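Pyocin S5 (Pseudomonas aeruginosa PAO1, PDB 6THK) is a bacteriocin that kills susceptible bacteria, probably by forming pores that depolarise the cytoplasmic membrane. Local coordinates at residues D329-V334 with R341-A346; A400-K405 with T461-P466. The protein carries 1 engineered substitution. All coordinates share one frame; numbering follows the deposited sequence.

Contact 1 (D329-V334 with R341-A346); sequences DFYKEV and RTSEMA. With ZN (zinc ion), chain J.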
ATOM      1  N   ASP A 329      13.100  40.605  29.902  1.00 48.83           N
ATOM      2  CA  ASP A 329      13.869  40.479  31.129  1.00 49.12           C
ATOM      3  C   ASP A 329      15.049  41.440  31.161  1.00 50.67           C
ATOM      4  O   ASP A 329      15.428  41.938  32.211  1.00 49.69           O
ATOM      5  CB  ASP A 329      14.381  39.051  31.286  1.00 51.72           C
ATOM      6  CG  ASP A 329      13.320  38.107  31.769  1.00 68.33           C
ATOM      7  OD1 ASP A 329      12.133  38.459  31.670  1.00 70.84           O
ATOM      8  OD2 ASP A 329      13.667  37.012  32.243  1.00 77.13           O
ATOM      9  N   PHE A 330      15.609  41.728  29.995  1.00 44.24           N
ATOM     10  CA  PHE A 330      16.757  42.614  29.913  1.00 42.16           C
ATOM     11  C   PHE A 330      16.409  44.001  30.435  1.00 43.50           C
ATOM     12  O   PHE A 330      17.199  44.607  31.130  1.00 42.85           O
ATOM     13  CB  PHE A 330      17.265  42.676  28.473  1.00 42.32           C
ATOM     14  CG  PHE A 330      18.343  43.689  28.243  1.00 41.51           C
ATOM     15  CD1 PHE A 330      19.611  43.496  28.740  1.00 43.69           C
ATOM     16  CD2 PHE A 330      18.092  44.816  27.502  1.00 42.36           C
ATOM     17  CE1 PHE A 330      20.605  44.419  28.517  1.00 44.02           C
ATOM     18  CE2 PHE A 330      19.080  45.743  27.270  1.00 45.53           C
ATOM     19  CZ  PHE A 330      20.340  45.548  27.780  1.00 43.28           C
ATOM     20  N   TYR A 331      15.229  44.501  30.098  1.00 38.86           N
ATOM     21  CA  TYR A 331      14.803  45.799  30.583  1.00 39.58           C
ATOM     22  C   TYR A 331      14.649  45.795  32.102  1.00 45.10           C
ATOM     23  O   TYR A 331      14.980  46.767  32.760  1.00 43.86           O
ATOM     24  CB  TYR A 331      13.511  46.242  29.912  1.00 39.47           C
ATOM     25  CG  TYR A 331      13.605  46.343  28.416  1.00 38.44           C
ATOM     26  CD1 TYR A 331      14.423  47.273  27.817  1.00 39.74           C
ATOM     27  CD2 TYR A 331      12.869  45.508  27.604  1.00 38.78           C
ATOM     28  CE1 TYR A 331      14.510  47.367  26.448  1.00 41.36           C
ATOM     29  CE2 TYR A 331      12.950  45.592  26.238  1.00 39.69           C
ATOM     30  CZ  TYR A 331      13.771  46.524  25.666  1.00 48.50           C
ATOM     31  OH  TYR A 331      13.852  46.610  24.305  1.00 53.22           O
ATOM     32  N   LYS A 332      14.111  44.711  32.647  1.00 42.43           N
ATOM     33  CA  LYS A 332      13.939  44.601  34.087  1.00 42.71           C
ATOM     34  C   LYS A 332      15.278  44.598  34.801  1.00 50.31           C
ATOM     35  O   LYS A 332      15.458  45.287  35.789  1.00 51.41           O
ATOM     36  CB  LYS A 332      13.191  43.319  34.436  1.00 45.10           C
ATOM     37  CG  LYS A 332      11.698  43.357  34.175  1.00 53.91           C
ATOM     38  CD  LYS A 332      11.066  42.017  34.502  1.00 65.72           C
ATOM     39  CE  LYS A 332       9.907  41.711  33.572  1.00 78.84           C
ATOM     40  NZ  LYS A 332      10.071  40.409  32.870  1.00 87.55           N
ATOM     41  N   GLU A 333      16.226  43.835  34.268  1.00 48.00           N
ATOM     42  CA  GLU A 333      17.567  43.736  34.835  1.00 47.64           C
ATOM     43  C   GLU A 333      18.291  45.070  34.765  1.00 48.62           C
ATOM     44  O   GLU A 333      19.056  45.415  35.651  1.00 49.25           O
ATOM     45  CB  GLU A 333      18.376  42.632  34.172  1.00 49.69           C
ATOM     46  CG  GLU A 333      19.719  42.383  34.833  1.00 66.12           C
ATOM     47  CD  GLU A 333      19.599  41.828  36.238  1.00 97.24           C
ATOM     48  OE1 GLU A 333      18.816  40.885  36.443  1.00 90.17           O
ATOM     49  OE2 GLU A 333      20.298  42.333  37.137  1.00 98.42           O
ATOM     50  N   VAL A 334      18.076  45.798  33.675  1.00 42.13           N
ATOM     51  CA  VAL A 334      18.654  47.113  33.499  1.00 40.30           C
ATOM     52  C   VAL A 334      18.109  48.060  34.563  1.00 47.79           C
ATOM     53  O   VAL A 334      18.834  48.893  35.079  1.00 47.27           O
ATOM     54  CB  VAL A 334      18.385  47.673  32.097  1.00 42.99           C
ATOM     55  CG1 VAL A 334      18.554  49.177  32.092  1.00 43.33           C
ATOM     56  CG2 VAL A 334      19.317  47.028  31.088  1.00 41.77           C
ATOM     57  N   ARG A 341      15.207  55.274  34.566  1.00 41.86           N
ATOM     58  CA  ARG A 341      15.534  56.163  33.444  1.00 41.56           C
ATOM     59  C   ARG A 341      16.426  55.522  32.347  1.00 45.75           C
ATOM     60  O   ARG A 341      16.226  55.825  31.163  1.00 46.15           O
ATOM     61  CB  ARG A 341      16.160  57.468  33.956  1.00 40.29           C
ATOM     62  CG  ARG A 341      16.154  58.578  32.909  1.00 43.82           C
ATOM     63  CD  ARG A 341      16.851  59.829  33.357  1.00 48.72           C
ATOM     64  NE  ARG A 341      17.034  60.710  32.209  1.00 64.44           N
ATOM     65  CZ  ARG A 341      17.555  61.929  32.265  1.00 84.46           C
ATOM     66  NH1 ARG A 341      17.948  62.432  33.434  1.00 81.99           N
ATOM     67  NH2 ARG A 341      17.680  62.660  31.164  1.00 65.04           N
ATOM     68  N   THR A 342      17.421  54.682  32.738  1.00 40.22           N
ATOM     69  CA  THR A 342      18.302  54.013  31.773  1.00 38.84           C
ATOM     70  C   THR A 342      17.511  52.970  30.985  1.00 42.39           C
ATOM     71  O   THR A 342      17.605  52.925  29.755  1.00 40.87           O
ATOM     72  CB  THR A 342      19.581  53.484  32.443  1.00 44.87           C
ATOM     73  OG1 THR A 342      20.192  54.557  33.178  1.00 45.97           O
ATOM     74  CG2 THR A 342      20.597  52.963  31.419  1.00 43.48           C
ATOM     75  N   SER A 343      16.671  52.189  31.696  1.00 39.83           N
ATOM     76  CA  SER A 343      15.788  51.169  31.119  1.00 39.55           C
ATOM     77  C   SER A 343      14.740  51.752  30.169  1.00 44.24           C
ATOM     78  O   SER A 343      14.415  51.136  29.143  1.00 43.37           O
ATOM     79  CB  SER A 343      15.093  50.388  32.220  1.00 41.07           C
ATOM     80  OG  SER A 343      14.685  49.157  31.663  1.00 46.51           O
ATOM     81  N   GLU A 344      14.198  52.920  30.526  1.00 40.98           N
ATOM     82  CA  GLU A 344      13.235  53.635  29.697  1.00 41.73           C
ATOM     83  C   GLU A 344      13.978  54.132  28.444  1.00 45.37           C
ATOM     84  O   GLU A 344      13.431  54.082  27.356  1.00 45.43           O
ATOM     85  CB  GLU A 344      12.608  54.804  30.501  1.00 43.60           C
ATOM     86  CG  GLU A 344      11.623  55.689  29.740  1.00 62.61           C
ATOM     87  CD  GLU A 344      10.429  55.034  29.052  1.00 97.09           C
ATOM     88  OE1 GLU A 344       9.897  54.026  29.577  1.00 99.75           O
ATOM     89  OE2 GLU A 344      10.001  55.564  28.000  1.00 92.60           O
ATOM     90  N   MET A 345      15.232  54.575  28.599  1.00 43.48           N
ATOM     91  CA  MET A 345      16.047  55.018  27.459  1.00 43.21           C
ATOM     92  C   MET A 345      16.370  53.829  26.522  1.00 43.94           C
ATOM     93  O   MET A 345      16.288  53.991  25.311  1.00 42.09           O
ATOM     94  CB  MET A 345      17.306  55.764  27.912  1.00 45.31           C
ATOM     95  CG  MET A 345      18.123  56.346  26.761  1.00 49.47           C
ATOM     96  SD  MET A 345      17.141  57.446  25.729  1.00 54.84           S
ATOM     97  CE  MET A 345      17.521  56.785  24.086  1.00 52.01           C
ATOM     98  N   ALA A 346      16.676  52.638  27.088  1.00 38.76           N
ATOM     99  CA  ALA A 346      16.939  51.441  26.291  1.00 37.79           C
ATOM    100  C   ALA A 346      15.633  51.062  25.547  1.00 41.60           C
ATOM    101  O   ALA A 346      15.655  50.872  24.321  1.00 40.06           O
ATOM    102  CB  ALA A 346      17.403  50.291  27.184  1.00 37.82           C
TER
HETATM  103 ZN    ZN J 609      18.029  40.631  38.602  1.00123.93          ZN
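An antiparallel helix hairpin of the colicin pore-forming domain brings Tyr331 and Val334 of helix 272-338 against Ser343 and Ala346 of helix 340-353. The two short segments run at 152°, with axes 8.7 Å apart at their closest. Tyr331 and Ser343 lie level, their CA atoms 5.5 Å apart. Ser343 OG donates a hydrogen bond of 2.6 Å to Tyr331 O. The hydroxyl approaches this carbonyl from the side, at 118° to the C=O bond and clearly tilted from its plane. A chi1 of -158° swings the Ser343 hydroxyl away from its own backbone N and out to the facing helix, where this bond satisfies it within a buried contact. Val334 fills in beside this bond: its CG1 lies 3.5 Å from Ser343 CA. Further along, the Tyr331 ring meets Ala346 obliquely, CE1 being 4.2 Å from Ala346 CB. Arg347 adds a cation-pi contact to the same ring. On the outer side of the first helix, Glu333 OE1 binds a zinc ion at 2.3 Å, and Glu336 is the second ligand from this chain. Tyr331 and Val334 packing on Ala346 and Ser343, with one side-chain-to-backbone hydrogen bond, joins two successive helices of the all-helical bundle found in channel-forming colicins.

Contact 2 (A400-K405 with T461-P466); sequences AKSLEK and TATATP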
ATOM      1  N   ALA A 400      27.820  37.175  21.560  1.00 56.78           N
ATOM      2  CA  ALA A 400      27.298  36.487  20.362  1.00 55.48           C
ATOM      3  C   ALA A 400      25.945  35.844  20.629  1.00 57.61           C
ATOM      4  O   ALA A 400      25.043  35.943  19.794  1.00 57.99           O
ATOM      5  CB  ALA A 400      28.284  35.434  19.898  1.00 55.91           C
ATOM      6  N   LYS A 401      25.802  35.224  21.813  1.00 52.30           N
ATOM      7  CA  LYS A 401      24.601  34.544  22.269  1.00 51.52           C
ATOM      8  C   LYS A 401      23.471  35.524  22.598  1.00 52.79           C
ATOM      9  O   LYS A 401      22.303  35.217  22.354  1.00 53.32           O
ATOM     10  CB  LYS A 401      24.952  33.656  23.472  1.00 54.60           C
ATOM     11  CG  LYS A 401      23.796  32.836  24.021  1.00 73.84           C
ATOM     12  CD  LYS A 401      23.215  31.842  23.006  1.00 83.71           C
ATOM     13  CE  LYS A 401      22.133  31.015  23.634  1.00 86.77           C
ATOM     14  NZ  LYS A 401      22.644  30.312  24.836  1.00 91.75           N
ATOM     15  N   SER A 402      23.817  36.692  23.155  1.00 46.55           N
ATOM     16  CA  SER A 402      22.855  37.736  23.501  1.00 45.04           C
ATOM     17  C   SER A 402      22.349  38.408  22.238  1.00 48.27           C
ATOM     18  O   SER A 402      21.141  38.588  22.091  1.00 47.09           O
ATOM     19  CB  SER A 402      23.487  38.753  24.441  1.00 46.37           C
ATOM     20  OG  SER A 402      23.780  38.116  25.673  1.00 51.52           O
ATOM     21  N   LEU A 403      23.270  38.713  21.286  1.00 45.19           N
ATOM     22  CA  LEU A 403      22.907  39.302  19.995  1.00 44.78           C
ATOM     23  C   LEU A 403      21.958  38.383  19.186  1.00 49.46           C
ATOM     24  O   LEU A 403      21.061  38.892  18.519  1.00 47.59           O
ATOM     25  CB  LEU A 403      24.157  39.711  19.184  1.00 44.31           C
ATOM     26  CG  LEU A 403      23.942  40.203  17.730  1.00 47.85           C
ATOM     27  CD1 LEU A 403      23.114  41.488  17.685  1.00 47.92           C
ATOM     28  CD2 LEU A 403      25.274  40.415  17.016  1.00 47.22           C
ATOM     29  N   GLU A 404      22.104  37.047  19.284  1.00 48.90           N
ATOM     30  CA  GLU A 404      21.189  36.189  18.529  1.00 49.99           C
ATOM     31  C   GLU A 404      19.788  36.215  19.163  1.00 53.64           C
ATOM     32  O   GLU A 404      18.807  36.388  18.440  1.00 53.13           O
ATOM     33  CB  GLU A 404      21.741  34.769  18.262  1.00 52.10           C
ATOM     34  CG  GLU A 404      21.955  33.854  19.460  1.00 68.32           C
ATOM     35  CD  GLU A 404      22.244  32.410  19.089  1.00 99.32           C
ATOM     36  OE1 GLU A 404      21.326  31.736  18.566  1.00 98.13           O
ATOM     37  OE2 GLU A 404      23.391  31.954  19.314  1.00 94.26           O
ATOM     38  N   LYS A 405      19.719  36.211  20.510  1.00 49.89           N
ATOM     39  CA  LYS A 405      18.463  36.311  21.255  1.00 48.30           C
ATOM     40  C   LYS A 405      17.773  37.667  21.010  1.00 49.74           C
ATOM     41  O   LYS A 405      16.581  37.687  20.700  1.00 49.86           O
ATOM     42  CB  LYS A 405      18.706  36.080  22.754  1.00 49.88           C
ATOM     43  CG  LYS A 405      18.583  34.613  23.169  1.00 49.26           C
ATOM     44  CD  LYS A 405      18.937  34.383  24.634  1.00 54.08           C
ATOM     45  CE  LYS A 405      20.429  34.269  24.857  1.00 66.23           C
ATOM     46  NZ  LYS A 405      20.796  34.181  26.296  1.00 76.78           N
ATOM     47  N   THR A 461      26.175  44.063  24.242  1.00 39.90           N
ATOM     48  CA  THR A 461      27.327  44.679  24.907  1.00 39.28           C
ATOM     49  C   THR A 461      27.102  44.819  26.431  1.00 44.83           C
ATOM     50  O   THR A 461      27.973  44.432  27.193  1.00 45.95           O
ATOM     51  CB  THR A 461      27.649  46.013  24.231  1.00 42.97           C
ATOM     52  OG1 THR A 461      27.919  45.752  22.855  1.00 41.36           O
ATOM     53  CG2 THR A 461      28.847  46.701  24.843  1.00 43.67           C
ATOM     54  N   ALA A 462      25.942  45.355  26.875  1.00 39.45           N
ATOM     55  CA  ALA A 462      25.609  45.530  28.296  1.00 37.93           C
ATOM     56  C   ALA A 462      25.586  44.217  29.069  1.00 42.16           C
ATOM     57  O   ALA A 462      25.785  44.236  30.275  1.00 39.68           O
ATOM     58  CB  ALA A 462      24.258  46.210  28.426  1.00 38.51           C
ATOM     59  N   THR A 463      25.330  43.078  28.383  1.00 42.19           N
ATOM     60  CA  THR A 463      25.229  41.744  29.001  1.00 42.92           C
ATOM     61  C   THR A 463      26.560  40.965  29.093  1.00 50.77           C
ATOM     62  O   THR A 463      26.651  39.988  29.843  1.00 50.11           O
ATOM     63  CB  THR A 463      24.185  40.870  28.265  1.00 44.85           C
ATOM     64  OG1 THR A 463      24.740  40.481  27.010  1.00 40.77           O
ATOM     65  CG2 THR A 463      22.818  41.549  28.098  1.00 40.69           C
ATOM     66  N   ALA A 464      27.561  41.355  28.296  1.00 50.58           N
ATOM     67  CA  ALA A 464      28.843  40.649  28.235  1.00 51.31           C
ATOM     68  C   ALA A 464      30.037  41.466  28.732  1.00 57.35           C
ATOM     69  O   ALA A 464      31.152  40.944  28.772  1.00 58.38           O
ATOM     70  CB  ALA A 464      29.090  40.209  26.800  1.00 51.97           C
ATOM     71  N   THR A 465      29.807  42.726  29.119  1.00 53.57           N
ATOM     72  CA  THR A 465      30.861  43.673  29.498  1.00 53.39           C
ATOM     73  C   THR A 465      30.563  44.398  30.835  1.00 56.85           C
ATOM     74  O   THR A 465      29.407  44.790  31.031  1.00 56.52           O
ATOM     75  CB  THR A 465      30.892  44.768  28.384  1.00 64.87           C
ATOM     76  OG1 THR A 465      30.633  44.188  27.119  1.00 72.61           O
ATOM     77  CG2 THR A 465      32.165  45.533  28.306  1.00 59.91           C
ATOM     78  N   PRO A 466      31.587  44.716  31.686  1.00 52.97           N
ATOM     79  CA  PRO A 466      31.341  45.556  32.881  1.00 52.46           C
ATOM     80  C   PRO A 466      31.355  47.046  32.475  1.00 54.12           C
ATOM     81  O   PRO A 466      32.080  47.890  33.047  1.00 52.23           O
ATOM     82  CB  PRO A 466      32.521  45.208  33.820  1.00 54.63           C
ATOM     83  CG  PRO A 466      33.473  44.351  32.996  1.00 59.09           C
ATOM     84  CD  PRO A 466      33.013  44.365  31.574  1.00 55.04           C
TER
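Segment 400-405 is helical throughout, whereas 461-466 begins as helix and leaves it before Pro466. The backbones stay well apart: the nearest CA atoms, those of Ser402 and Thr463, are 7.2 Å from each other. Only 68 Å² is buried between the segments. Ser402 and Thr463 make the whole contact, each sending its CB toward the other segment. Their hydroxyls meet, with Ser402 OG 2.9 Å from Thr463 OG1. Thr463 OG1 also sits 3.3 Å from Ser402 CB, so it lies against the side of the serine as well as near its oxygen. Each hydroxyl is hydrogen-bonded within its own helix, Ser402 OG to Met398 O and Thr463 OG1 to Ala460 O. The threonine oxygen stands between its backbone N and carbonyl carbon (chi1 73°), which places it close to Ala460 O, three residues back. Beyond Thr463 the chain turns, and Thr465 OG1 donates a 2.7 Å hydrogen bond to Thr461 O. The same carbonyl accepts the backbone N of Ala464 at 3.3 Å, so two donors hold this turn. The pair joins helices 396-409 and 451-464 of the colicin pore-forming domain beside helix 272-338: Ser402 also touches Ala460 of helix 451-464 and Phe326 of helix 272-338, while Thr463 packs on Phe406 of helix 396-409.

Contact 1 closes before contact 2 opens, so the two come in series along the chain. Their centres are 14 Å apart, and all four segments lie in the colicin pore-forming domain. Helix 272-338 joins them. Phe330, next to Tyr331 of contact 1, reaches helix 451-464, where its CE1 is 3.6 Å from Thr463 CG2 and its CZ is 4.0 Å from Ala462 CB. Phe406 of helix 396-409 meets the Phe330 ring edge-to-face. The hairpin of contact 1 and the helix pair of contact 2 thus share one aromatic packing region. Helix 451-464 overlaps a predicted transmembrane stretch, here packed within the bundle.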